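Local coordinates for siroheme decarboxylase (Hydrogenobacter thermophilus, PDB 4CH7), which catalyses the decarboxylation of siroheme to 12,18-didecarboxysiroheme, a step in the biosynthesis of heme d1, at residues A[82-93]-A[102-110]; A[54-64]-A[314-322]. All coordinates share one frame; numbering follows the deposited sequence.

Interaction 1: residues A[82-93]-A[102-110]; sequences ANFVNACPGVSH and NLWFTLAVP
In the first AsnC-like alpha/beta domain, the antiparallel hairpin of strands 91-97 and 103-109 is joined to the C-terminal end of helix 75-87, and Val85 and Val91 meet Phe105 where helix and sheet pack together. CG1 of Val85, anti to the backbone N (chi1 174°), lies over one face of the Phe105 ring, 3.6 Å from its centroid. The other methyl, CG2, reaches CD2 of Leu103 at 3.9 Å as the two side chains run past each other in opposite directions. Val91 meets the same phenylalanine at about a right angle, its CG2 3.6 Å from Phe105 CD2. With chi1 at 60°, the Phe105 ring stands between its own backbone N and carbonyl carbon, a rotamer that puts one ring face against Val85 CG1 and CD2 near Val91; Phe71 on the adjacent strand adds an edge-to-face partner.

A type I turn from Cys88 to Val91 carries the chain from helix to strand, and the sulfur of Cys88 lies 3.8 Å from Leu107 CD1. Val91 and Leu107 form a non-hydrogen-bonded pair, and backbone bonds flank it: Ala108 N to Gly90 O (2.7 Å) and Ser92 N to Thr106 O (3.0 Å). Thr106 N donates in turn to His93 O at 2.9 Å, so that Ser92 and His93 both face Thr106, as in a classic beta bulge, and the Ser92 carbonyl turns away toward Val315. Gly90 CA makes a CA-H...O contact with Ala108 O.

Valine, leucine and phenylalanine thus fill the helix-facing side of the hairpin, while Ser92, His93 and Thr106 lie outside this apolar layer. The backbone of His93, the inferred active-site residue, is tied into the sheet through its carbonyl; Thr106 OG1 lies near the plane of its imidazole at the edge, 4.2 Å from His93 CD2, with no hydrogen bond between them.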
loop_
_atom_site.group_PDB
_atom_site.type_symbol
_atom_site.label_atom_id
_atom_site.label_comp_id
_atom_site.label_asym_id
_atom_site.label_seq_id
_atom_site.Cartn_x
_atom_site.Cartn_y
_atom_site.Cartn_z
ATOM N N ALA A 82 -19.529 -4.745 4.035
ATOM C CA ALA A 82 -18.505 -3.732 3.787
ATOM C C ALA A 82 -18.036 -3.056 5.073
ATOM O O ALA A 82 -16.836 -2.856 5.276
ATOM C CB ALA A 82 -19.019 -2.695 2.804
ATOM N N ASN A 83 -18.988 -2.698 5.930
ATOM C CA ASN A 83 -18.672 -2.061 7.203
ATOM C C ASN A 83 -17.949 -3.011 8.157
ATOM O O ASN A 83 -17.137 -2.583 8.975
ATOM C CB ASN A 83 -19.939 -1.508 7.860
ATOM C CG ASN A 83 -20.807 -0.733 6.888
ATOM O OD1 ASN A 83 -20.403 0.306 6.365
ATOM N ND2 ASN A 83 -22.010 -1.233 6.644
ATOM N N PHE A 84 -18.254 -4.302 8.054
ATOM C CA PHE A 84 -17.543 -5.315 8.825
ATOM C C PHE A 84 -16.076 -5.351 8.406
ATOM O O PHE A 84 -15.178 -5.402 9.247
ATOM C CB PHE A 84 -18.176 -6.694 8.626
ATOM C CG PHE A 84 -17.386 -7.815 9.244
ATOM C CD1 PHE A 84 -17.512 -8.105 10.596
ATOM C CD2 PHE A 84 -16.513 -8.574 8.477
ATOM C CE1 PHE A 84 -16.783 -9.135 11.173
ATOM C CE2 PHE A 84 -15.781 -9.606 9.045
ATOM C CZ PHE A 84 -15.915 -9.886 10.395
ATOM N N VAL A 85 -15.849 -5.328 7.095
ATOM C CA VAL A 85 -14.502 -5.343 6.532
ATOM C C VAL A 85 -13.687 -4.133 6.992
ATOM O O VAL A 85 -12.537 -4.274 7.418
ATOM C CB VAL A 85 -14.543 -5.379 4.992
ATOM C CG1 VAL A 85 -13.147 -5.237 4.415
ATOM C CG2 VAL A 85 -15.188 -6.665 4.509
ATOM N N ASN A 86 -14.296 -2.952 6.907
ATOM C CA ASN A 86 -13.651 -1.706 7.311
ATOM C C ASN A 86 -13.177 -1.727 8.762
ATOM O O ASN A 86 -12.183 -1.093 9.107
ATOM C CB ASN A 86 -14.598 -0.523 7.093
ATOM C CG ASN A 86 -15.021 -0.369 5.644
ATOM O OD1 ASN A 86 -14.257 -0.662 4.727
ATOM N ND2 ASN A 86 -16.246 0.097 5.431
ATOM N N ALA A 87 -13.899 -2.460 9.606
ATOM C CA ALA A 87 -13.550 -2.589 11.018
ATOM C C ALA A 87 -12.173 -3.220 11.223
ATOM O O ALA A 87 -11.486 -2.918 12.200
ATOM C CB ALA A 87 -14.615 -3.389 11.754
ATOM N N CYS A 88 -11.778 -4.094 10.302
ATOM C CA CYS A 88 -10.469 -4.730 10.382
ATOM C C CYS A 88 -9.347 -3.721 10.178
ATOM O O CYS A 88 -9.289 -3.049 9.147
ATOM C CB CYS A 88 -10.347 -5.858 9.360
ATOM S SG CYS A 88 -8.759 -6.712 9.408
ATOM N N PRO A 89 -8.449 -3.614 11.170
ATOM C CA PRO A 89 -7.306 -2.695 11.144
ATOM C C PRO A 89 -6.304 -3.077 10.062
ATOM O O PRO A 89 -5.461 -2.258 9.699
ATOM C CB PRO A 89 -6.674 -2.882 12.529
ATOM C CG PRO A 89 -7.771 -3.465 13.386
ATOM C CD PRO A 89 -8.539 -4.343 12.447
ATOM N N GLY A 90 -6.395 -4.306 9.561
ATOM C CA GLY A 90 -5.496 -4.773 8.519
ATOM C C GLY A 90 -6.002 -4.533 7.107
ATOM O O GLY A 90 -5.294 -4.811 6.135
ATOM N N VAL A 91 -7.227 -4.025 6.992
ATOM C CA VAL A 91 -7.796 -3.688 5.691
ATOM C C VAL A 91 -7.482 -2.237 5.329
ATOM O O VAL A 91 -7.914 -1.314 6.020
ATOM C CB VAL A 91 -9.317 -3.924 5.652
ATOM C CG1 VAL A 91 -9.897 -3.429 4.336
ATOM C CG2 VAL A 91 -9.622 -5.399 5.847
ATOM N N SER A 92 -6.724 -2.043 4.251
ATOM C CA SER A 92 -6.294 -0.709 3.835
ATOM C C SER A 92 -7.291 -0.067 2.874
ATOM O O SER A 92 -7.795 1.029 3.126
ATOM C CB SER A 92 -4.912 -0.775 3.184
ATOM O OG SER A 92 -4.916 -1.636 2.060
ATOM N N HIS A 93 -7.568 -0.755 1.773
ATOM C CA HIS A 93 -8.554 -0.284 0.814
ATOM C C HIS A 93 -9.725 -1.249 0.778
ATOM O O HIS A 93 -9.537 -2.455 0.920
ATOM C CB HIS A 93 -7.934 -0.171 -0.579
ATOM C CG HIS A 93 -6.653 0.601 -0.606
ATOM N ND1 HIS A 93 -6.615 1.977 -0.686
ATOM C CD2 HIS A 93 -5.363 0.190 -0.560
ATOM C CE1 HIS A 93 -5.356 2.379 -0.687
ATOM N NE2 HIS A 93 -4.578 1.317 -0.613
ATOM N N ASN A 102 -18.165 -8.798 -5.876
ATOM C CA ASN A 102 -18.501 -7.376 -5.878
ATOM C C ASN A 102 -17.856 -6.580 -4.746
ATOM O O ASN A 102 -18.028 -5.362 -4.666
ATOM C CB ASN A 102 -20.019 -7.201 -5.827
ATOM C CG ASN A 102 -20.655 -8.024 -4.726
ATOM O OD1 ASN A 102 -20.168 -9.101 -4.386
ATOM N ND2 ASN A 102 -21.750 -7.525 -4.166
ATOM N N LEU A 103 -17.130 -7.262 -3.866
ATOM C CA LEU A 103 -16.429 -6.576 -2.785
ATOM C C LEU A 103 -14.949 -6.948 -2.769
ATOM O O LEU A 103 -14.593 -8.100 -2.522
ATOM C CB LEU A 103 -17.072 -6.874 -1.428
ATOM C CG LEU A 103 -16.574 -5.979 -0.293
ATOM C CD1 LEU A 103 -17.072 -4.555 -0.495
ATOM C CD2 LEU A 103 -16.993 -6.507 1.061
ATOM N N TRP A 104 -14.095 -5.961 -3.027
ATOM C CA TRP A 104 -12.657 -6.176 -3.076
ATOM C C TRP A 104 -11.941 -5.317 -2.048
ATOM O O TRP A 104 -12.098 -4.094 -2.031
ATOM C CB TRP A 104 -12.127 -5.845 -4.468
ATOM C CG TRP A 104 -12.532 -6.839 -5.505
ATOM C CD1 TRP A 104 -13.773 -7.011 -6.040
ATOM C CD2 TRP A 104 -11.682 -7.801 -6.146
ATOM N NE1 TRP A 104 -13.751 -8.027 -6.970
ATOM C CE2 TRP A 104 -12.476 -8.525 -7.052
ATOM C CE3 TRP A 104 -10.326 -8.117 -6.036
ATOM C CZ2 TRP A 104 -11.953 -9.554 -7.847
ATOM C CZ3 TRP A 104 -9.810 -9.133 -6.824
ATOM C CH2 TRP A 104 -10.619 -9.837 -7.718
ATOM N N PHE A 105 -11.152 -5.958 -1.193
ATOM C CA PHE A 105 -10.347 -5.219 -0.234
ATOM C C PHE A 105 -8.926 -5.758 -0.121
ATOM O O PHE A 105 -8.653 -6.920 -0.437
ATOM C CB PHE A 105 -11.029 -5.146 1.140
ATOM C CG PHE A 105 -11.284 -6.480 1.774
ATOM C CD1 PHE A 105 -12.435 -7.196 1.475
ATOM C CD2 PHE A 105 -10.391 -7.003 2.698
ATOM C CE1 PHE A 105 -12.681 -8.422 2.067
ATOM C CE2 PHE A 105 -10.627 -8.226 3.298
ATOM C CZ PHE A 105 -11.776 -8.937 2.984
ATOM N N THR A 106 -8.021 -4.888 0.308
ATOM C CA THR A 106 -6.642 -5.278 0.552
ATOM C C THR A 106 -6.477 -5.591 2.031
ATOM O O THR A 106 -6.763 -4.750 2.885
ATOM C CB THR A 106 -5.658 -4.170 0.144
ATOM O OG1 THR A 106 -5.754 -3.940 -1.268
ATOM C CG2 THR A 106 -4.231 -4.566 0.498
ATOM N N LEU A 107 -6.036 -6.809 2.328
ATOM C CA LEU A 107 -5.835 -7.226 3.709
ATOM C C LEU A 107 -4.360 -7.440 3.992
ATOM O O LEU A 107 -3.665 -8.099 3.220
ATOM C CB LEU A 107 -6.607 -8.514 4.005
ATOM C CG LEU A 107 -6.373 -9.152 5.378
ATOM C CD1 LEU A 107 -6.779 -8.198 6.486
ATOM C CD2 LEU A 107 -7.127 -10.463 5.499
ATOM N N ALA A 108 -3.886 -6.869 5.095
ATOM C CA ALA A 108 -2.522 -7.109 5.559
ATOM C C ALA A 108 -2.570 -7.669 6.974
ATOM O O ALA A 108 -3.207 -7.087 7.853
ATOM C CB ALA A 108 -1.714 -5.828 5.525
ATOM N N VAL A 109 -1.897 -8.794 7.194
ATOM C CA VAL A 109 -1.921 -9.454 8.495
ATOM C C VAL A 109 -0.528 -9.483 9.121
ATOM O O VAL A 109 0.431 -9.917 8.482
ATOM C CB VAL A 109 -2.478 -10.893 8.384
ATOM C CG1 VAL A 109 -2.352 -11.624 9.709
ATOM C CG2 VAL A 109 -3.930 -10.868 7.926
ATOM N N PRO A 110 -0.412 -9.009 10.375
ATOM C CA PRO A 110 0.855 -9.071 11.113
ATOM C C PRO A 110 1.287 -10.515 11.334
ATOM O O PRO A 110 0.429 -11.396 11.377
ATOM C CB PRO A 110 0.512 -8.409 12.455
ATOM C CG PRO A 110 -0.982 -8.529 12.582
ATOM C CD PRO A 110 -1.491 -8.401 11.176
#

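Interaction 2: residues A[54-64]-A[314-322]; sequences APIYDSRLLGY and KVRIKYFSE
Tyr64, Tyr319 and Phe320 form an aromatic cluster where the segment leading out of strand 53-57 meets the linker between strand 303-314 and helix 323-335. Tyr319 turns an edge to the face of Tyr64, with ring centroids 5.0 Å apart and planes at 78°; the atom over that face is Tyr319 CD1, 3.5 Å from Tyr64 CE1. With CG anti to the carbonyl carbon (chi1 -63°), the Tyr319 ring fits between two aliphatic groups: Leu62 CD1 sits over the centre of one face, 3.4 Å from the centroid, and Ile317 CG1 approaches the opposite face nearer its rim. The Phe320 ring lies obliquely to Tyr64, CE1 to CE1 at 3.6 Å, with the carbonyl oxygen of Leu62 at its edge.

The polar link is an almost straight hydrogen bond, 178° at the hydrogen, from Phe320 N to Tyr64 OH at 2.9 Å. Leu62 is positioned by the turn that carries it: Asp58 OD1 accepts from Leu61 N at 2.9 Å in an Asx motif, and the Asp58 carbonyl accepts from Leu62 N. Asp58 OD2 salt-bridges Arg218.

Further out, Gln180 OE1 accepts a hydrogen bond from Tyr319 N. Helix 170-179 runs alongside, with Val176 touching Leu62 and Tyr319 and Lys173 touching Phe320. The contact thus joins the exit of strand 53-57, itself paired antiparallel with strand 217-222, to the segment following barrel strand 303-314.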
loop_
_atom_site.group_PDB
_atom_site.type_symbol
_atom_site.label_atom_id
_atom_site.label_comp_id
_atom_site.label_asym_id
_atom_site.label_seq_id
_atom_site.Cartn_x
_atom_site.Cartn_y
_atom_site.Cartn_z
ATOM N N ALA A 54 7.423 10.635 5.336
ATOM C CA ALA A 54 7.476 9.486 6.228
ATOM C C ALA A 54 8.396 8.403 5.704
ATOM O O ALA A 54 8.725 8.379 4.517
ATOM C CB ALA A 54 6.072 8.919 6.427
ATOM N N PRO A 55 8.829 7.504 6.600
ATOM C CA PRO A 55 9.526 6.295 6.161
ATOM C C PRO A 55 8.579 5.405 5.371
ATOM O O PRO A 55 7.383 5.384 5.666
ATOM C CB PRO A 55 9.881 5.605 7.479
ATOM C CG PRO A 55 9.931 6.708 8.492
ATOM C CD PRO A 55 8.853 7.662 8.067
ATOM N N ILE A 56 9.101 4.694 4.378
ATOM C CA ILE A 56 8.312 3.690 3.675
ATOM C C ILE A 56 8.903 2.317 3.974
ATOM O O ILE A 56 10.052 2.037 3.628
ATOM C CB ILE A 56 8.245 3.944 2.145
ATOM C CG1 ILE A 56 7.246 5.057 1.819
ATOM C CG2 ILE A 56 7.816 2.687 1.411
ATOM C CD1 ILE A 56 7.745 6.455 2.100
ATOM N N TYR A 57 8.121 1.472 4.639
ATOM C CA TYR A 57 8.575 0.136 5.008
ATOM C C TYR A 57 8.025 -0.906 4.042
ATOM O O TYR A 57 6.905 -0.765 3.548
ATOM C CB TYR A 57 8.150 -0.198 6.441
ATOM C CG TYR A 57 8.909 0.568 7.503
ATOM C CD1 TYR A 57 10.155 0.140 7.931
ATOM C CD2 TYR A 57 8.377 1.714 8.080
ATOM C CE1 TYR A 57 10.856 0.829 8.898
ATOM C CE2 TYR A 57 9.073 2.413 9.051
ATOM C CZ TYR A 57 10.311 1.963 9.455
ATOM O OH TYR A 57 11.012 2.649 10.420
ATOM N N ASP A 58 8.811 -1.943 3.765
ATOM C CA ASP A 58 8.349 -3.025 2.905
ATOM C C ASP A 58 7.451 -3.968 3.701
ATOM O O ASP A 58 7.888 -4.566 4.684
ATOM C CB ASP A 58 9.532 -3.784 2.304
ATOM C CG ASP A 58 9.098 -4.870 1.341
ATOM O OD1 ASP A 58 8.707 -5.957 1.810
ATOM O OD2 ASP A 58 9.159 -4.639 0.118
ATOM N N SER A 59 6.200 -4.088 3.267
ATOM C CA SER A 59 5.185 -4.866 3.978
ATOM C C SER A 59 5.624 -6.289 4.335
ATOM O O SER A 59 5.573 -6.681 5.501
ATOM C CB SER A 59 3.888 -4.904 3.166
ATOM O OG SER A 59 2.896 -5.681 3.807
ATOM N N ARG A 60 6.056 -7.055 3.338
ATOM C CA ARG A 60 6.425 -8.451 3.568
ATOM C C ARG A 60 7.742 -8.615 4.332
ATOM O O ARG A 60 7.921 -9.590 5.063
ATOM C CB ARG A 60 6.444 -9.247 2.257
ATOM C CG ARG A 60 7.284 -8.644 1.140
ATOM C CD ARG A 60 7.451 -9.628 -0.010
ATOM N NE ARG A 60 8.153 -10.835 0.412
ATOM C CZ ARG A 60 9.473 -10.984 0.370
ATOM N NH1 ARG A 60 10.240 -10.001 -0.081
ATOM N NH2 ARG A 60 10.028 -12.116 0.778
ATOM N N LEU A 61 8.656 -7.665 4.163
ATOM C CA LEU A 61 9.932 -7.706 4.875
ATOM C C LEU A 61 9.746 -7.380 6.359
ATOM O O LEU A 61 10.599 -7.703 7.188
ATOM C CB LEU A 61 10.958 -6.780 4.214
ATOM C CG LEU A 61 11.435 -7.297 2.855
ATOM C CD1 LEU A 61 12.343 -6.312 2.141
ATOM C CD2 LEU A 61 12.132 -8.632 3.029
ATOM N N LEU A 62 8.619 -6.751 6.681
ATOM C CA LEU A 62 8.217 -6.556 8.069
ATOM C C LEU A 62 7.690 -7.871 8.634
ATOM O O LEU A 62 7.653 -8.068 9.850
ATOM C CB LEU A 62 7.137 -5.477 8.182
ATOM C CG LEU A 62 7.535 -4.032 7.879
ATOM C CD1 LEU A 62 6.333 -3.101 7.928
ATOM C CD2 LEU A 62 8.603 -3.567 8.846
ATOM N N GLY A 63 7.285 -8.769 7.742
ATOM C CA GLY A 63 6.703 -10.033 8.152
ATOM C C GLY A 63 5.205 -10.040 7.953
ATOM O O GLY A 63 4.517 -10.978 8.359
ATOM N N TYR A 64 4.695 -8.982 7.331
ATOM C CA TYR A 64 3.276 -8.899 7.028
ATOM C C TYR A 64 2.939 -9.696 5.778
ATOM O O TYR A 64 3.565 -9.521 4.729
ATOM C CB TYR A 64 2.837 -7.444 6.857
ATOM C CG TYR A 64 2.369 -6.784 8.135
ATOM C CD1 TYR A 64 3.275 -6.397 9.113
ATOM C CD2 TYR A 64 1.022 -6.535 8.357
ATOM C CE1 TYR A 64 2.853 -5.792 10.279
ATOM C CE2 TYR A 64 0.590 -5.929 9.521
ATOM C CZ TYR A 64 1.512 -5.560 10.479
ATOM O OH TYR A 64 1.095 -4.954 11.641
ATOM N N LYS A 314 -10.243 3.972 2.511
ATOM C CA LYS A 314 -8.916 4.165 1.949
ATOM C C LYS A 314 -8.034 4.824 2.993
ATOM O O LYS A 314 -7.849 6.041 2.994
ATOM C CB LYS A 314 -8.955 5.021 0.685
ATOM C CG LYS A 314 -7.610 5.105 -0.022
ATOM C CD LYS A 314 -7.627 6.114 -1.151
ATOM C CE LYS A 314 -6.448 5.898 -2.084
ATOM N NZ LYS A 314 -5.153 5.815 -1.356
ATOM N N VAL A 315 -7.512 4.008 3.899
ATOM C CA VAL A 315 -6.545 4.467 4.876
ATOM C C VAL A 315 -5.275 3.682 4.615
ATOM O O VAL A 315 -5.265 2.772 3.786
ATOM C CB VAL A 315 -7.025 4.186 6.311
ATOM C CG1 VAL A 315 -8.434 4.713 6.510
ATOM C CG2 VAL A 315 -6.983 2.696 6.604
ATOM N N ARG A 316 -4.199 4.036 5.303
ATOM C CA ARG A 316 -3.035 3.171 5.311
ATOM C C ARG A 316 -2.833 2.633 6.715
ATOM O O ARG A 316 -2.979 3.355 7.703
ATOM C CB ARG A 316 -1.787 3.889 4.812
ATOM C CG ARG A 316 -1.416 5.108 5.612
ATOM C CD ARG A 316 -0.063 5.626 5.194
ATOM N NE ARG A 316 -0.009 7.075 5.314
ATOM C CZ ARG A 316 1.111 7.784 5.291
ATOM N NH1 ARG A 316 2.284 7.179 5.163
ATOM N NH2 ARG A 316 1.053 9.100 5.403
ATOM N N ILE A 317 -2.510 1.350 6.789
ATOM C CA ILE A 317 -2.393 0.652 8.056
ATOM C C ILE A 317 -1.235 1.176 8.895
ATOM O O ILE A 317 -0.232 1.661 8.366
ATOM C CB ILE A 317 -2.192 -0.854 7.828
ATOM C CG1 ILE A 317 -0.970 -1.102 6.940
ATOM C CG2 ILE A 317 -3.429 -1.462 7.184
ATOM C CD1 ILE A 317 -0.638 -2.565 6.752
ATOM N N LYS A 318 -1.390 1.090 10.211
ATOM C CA LYS A 318 -0.276 1.310 11.116
ATOM C C LYS A 318 0.278 -0.062 11.457
ATOM O O LYS A 318 -0.473 -0.965 11.832
ATOM C CB LYS A 318 -0.730 2.030 12.385
ATOM C CG LYS A 318 -1.557 3.276 12.127
ATOM C CD LYS A 318 -0.828 4.260 11.227
ATOM C CE LYS A 318 0.343 4.912 11.943
ATOM N NZ LYS A 318 0.974 5.975 11.112
ATOM N N TYR A 319 1.585 -0.230 11.305
ATOM C CA TYR A 319 2.204 -1.522 11.562
ATOM C C TYR A 319 2.399 -1.756 13.055
ATOM O O TYR A 319 2.686 -0.822 13.804
ATOM C CB TYR A 319 3.543 -1.639 10.830
ATOM C CG TYR A 319 3.428 -1.583 9.322
ATOM C CD1 TYR A 319 2.945 -2.667 8.602
ATOM C CD2 TYR A 319 3.816 -0.451 8.619
ATOM C CE1 TYR A 319 2.843 -2.619 7.223
ATOM C CE2 TYR A 319 3.717 -0.397 7.242
ATOM C CZ TYR A 319 3.230 -1.483 6.549
ATOM O OH TYR A 319 3.128 -1.436 5.178
ATOM N N PHE A 320 2.217 -3.003 13.475
ATOM C CA PHE A 320 2.530 -3.431 14.836
ATOM C C PHE A 320 1.754 -2.686 15.921
ATOM O O PHE A 320 2.247 -2.502 17.034
ATOM C CB PHE A 320 4.036 -3.339 15.082
ATOM C CG PHE A 320 4.849 -4.164 14.127
ATOM C CD1 PHE A 320 4.507 -5.487 13.870
ATOM C CD2 PHE A 320 5.942 -3.615 13.474
ATOM C CE1 PHE A 320 5.252 -6.256 12.987
ATOM C CE2 PHE A 320 6.693 -4.374 12.589
ATOM C CZ PHE A 320 6.346 -5.698 12.344
ATOM N N SER A 321 0.545 -2.248 15.586
ATOM C CA SER A 321 -0.376 -1.745 16.596
ATOM C C SER A 321 -1.087 -2.940 17.213
ATOM O O SER A 321 -1.163 -4.004 16.599
ATOM C CB SER A 321 -1.387 -0.774 15.986
ATOM O OG SER A 321 -2.155 -1.402 14.978
ATOM N N GLU A 322 -1.593 -2.774 18.431
ATOM C CA GLU A 322 -2.223 -3.876 19.148
ATOM C C GLU A 322 -3.667 -4.075 18.707
ATOM O O GLU A 322 -4.311 -5.056 19.082
ATOM C CB GLU A 322 -2.180 -3.615 20.652
ATOM C CG GLU A 322 -0.780 -3.446 21.212
ATOM C CD GLU A 322 -0.774 -2.719 22.538
ATOM O OE1 GLU A 322 -1.783 -2.054 22.856
ATOM O OE2 GLU A 322 0.240 -2.812 23.261
#

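Overall arrangement
Interactions 1 and 2, with centres 14 Å apart, meet directly. Ser92 O and Val315 N are 3.1 Å apart, a probable hydrogen bond that carries the sheet pairing from strand 91-97 onto the start of the linker. Further along, Ile317 CG2 packs on Pro89 O at 3.3 Å, and Tyr64 CE2 lies 3.4 Å from Pro110 N, just beyond strand 103-109. Ile317 therefore borders the turn of interaction 1, and Tyr64 of the aromatic cluster the end of strand 103-109. The inferred active-site residue His93 belongs to interaction 1, but Lys314 CG of interaction 2 comes within 3.3 Å of its ND1, and the Arg316 side chain is about 7 Å from that of His93.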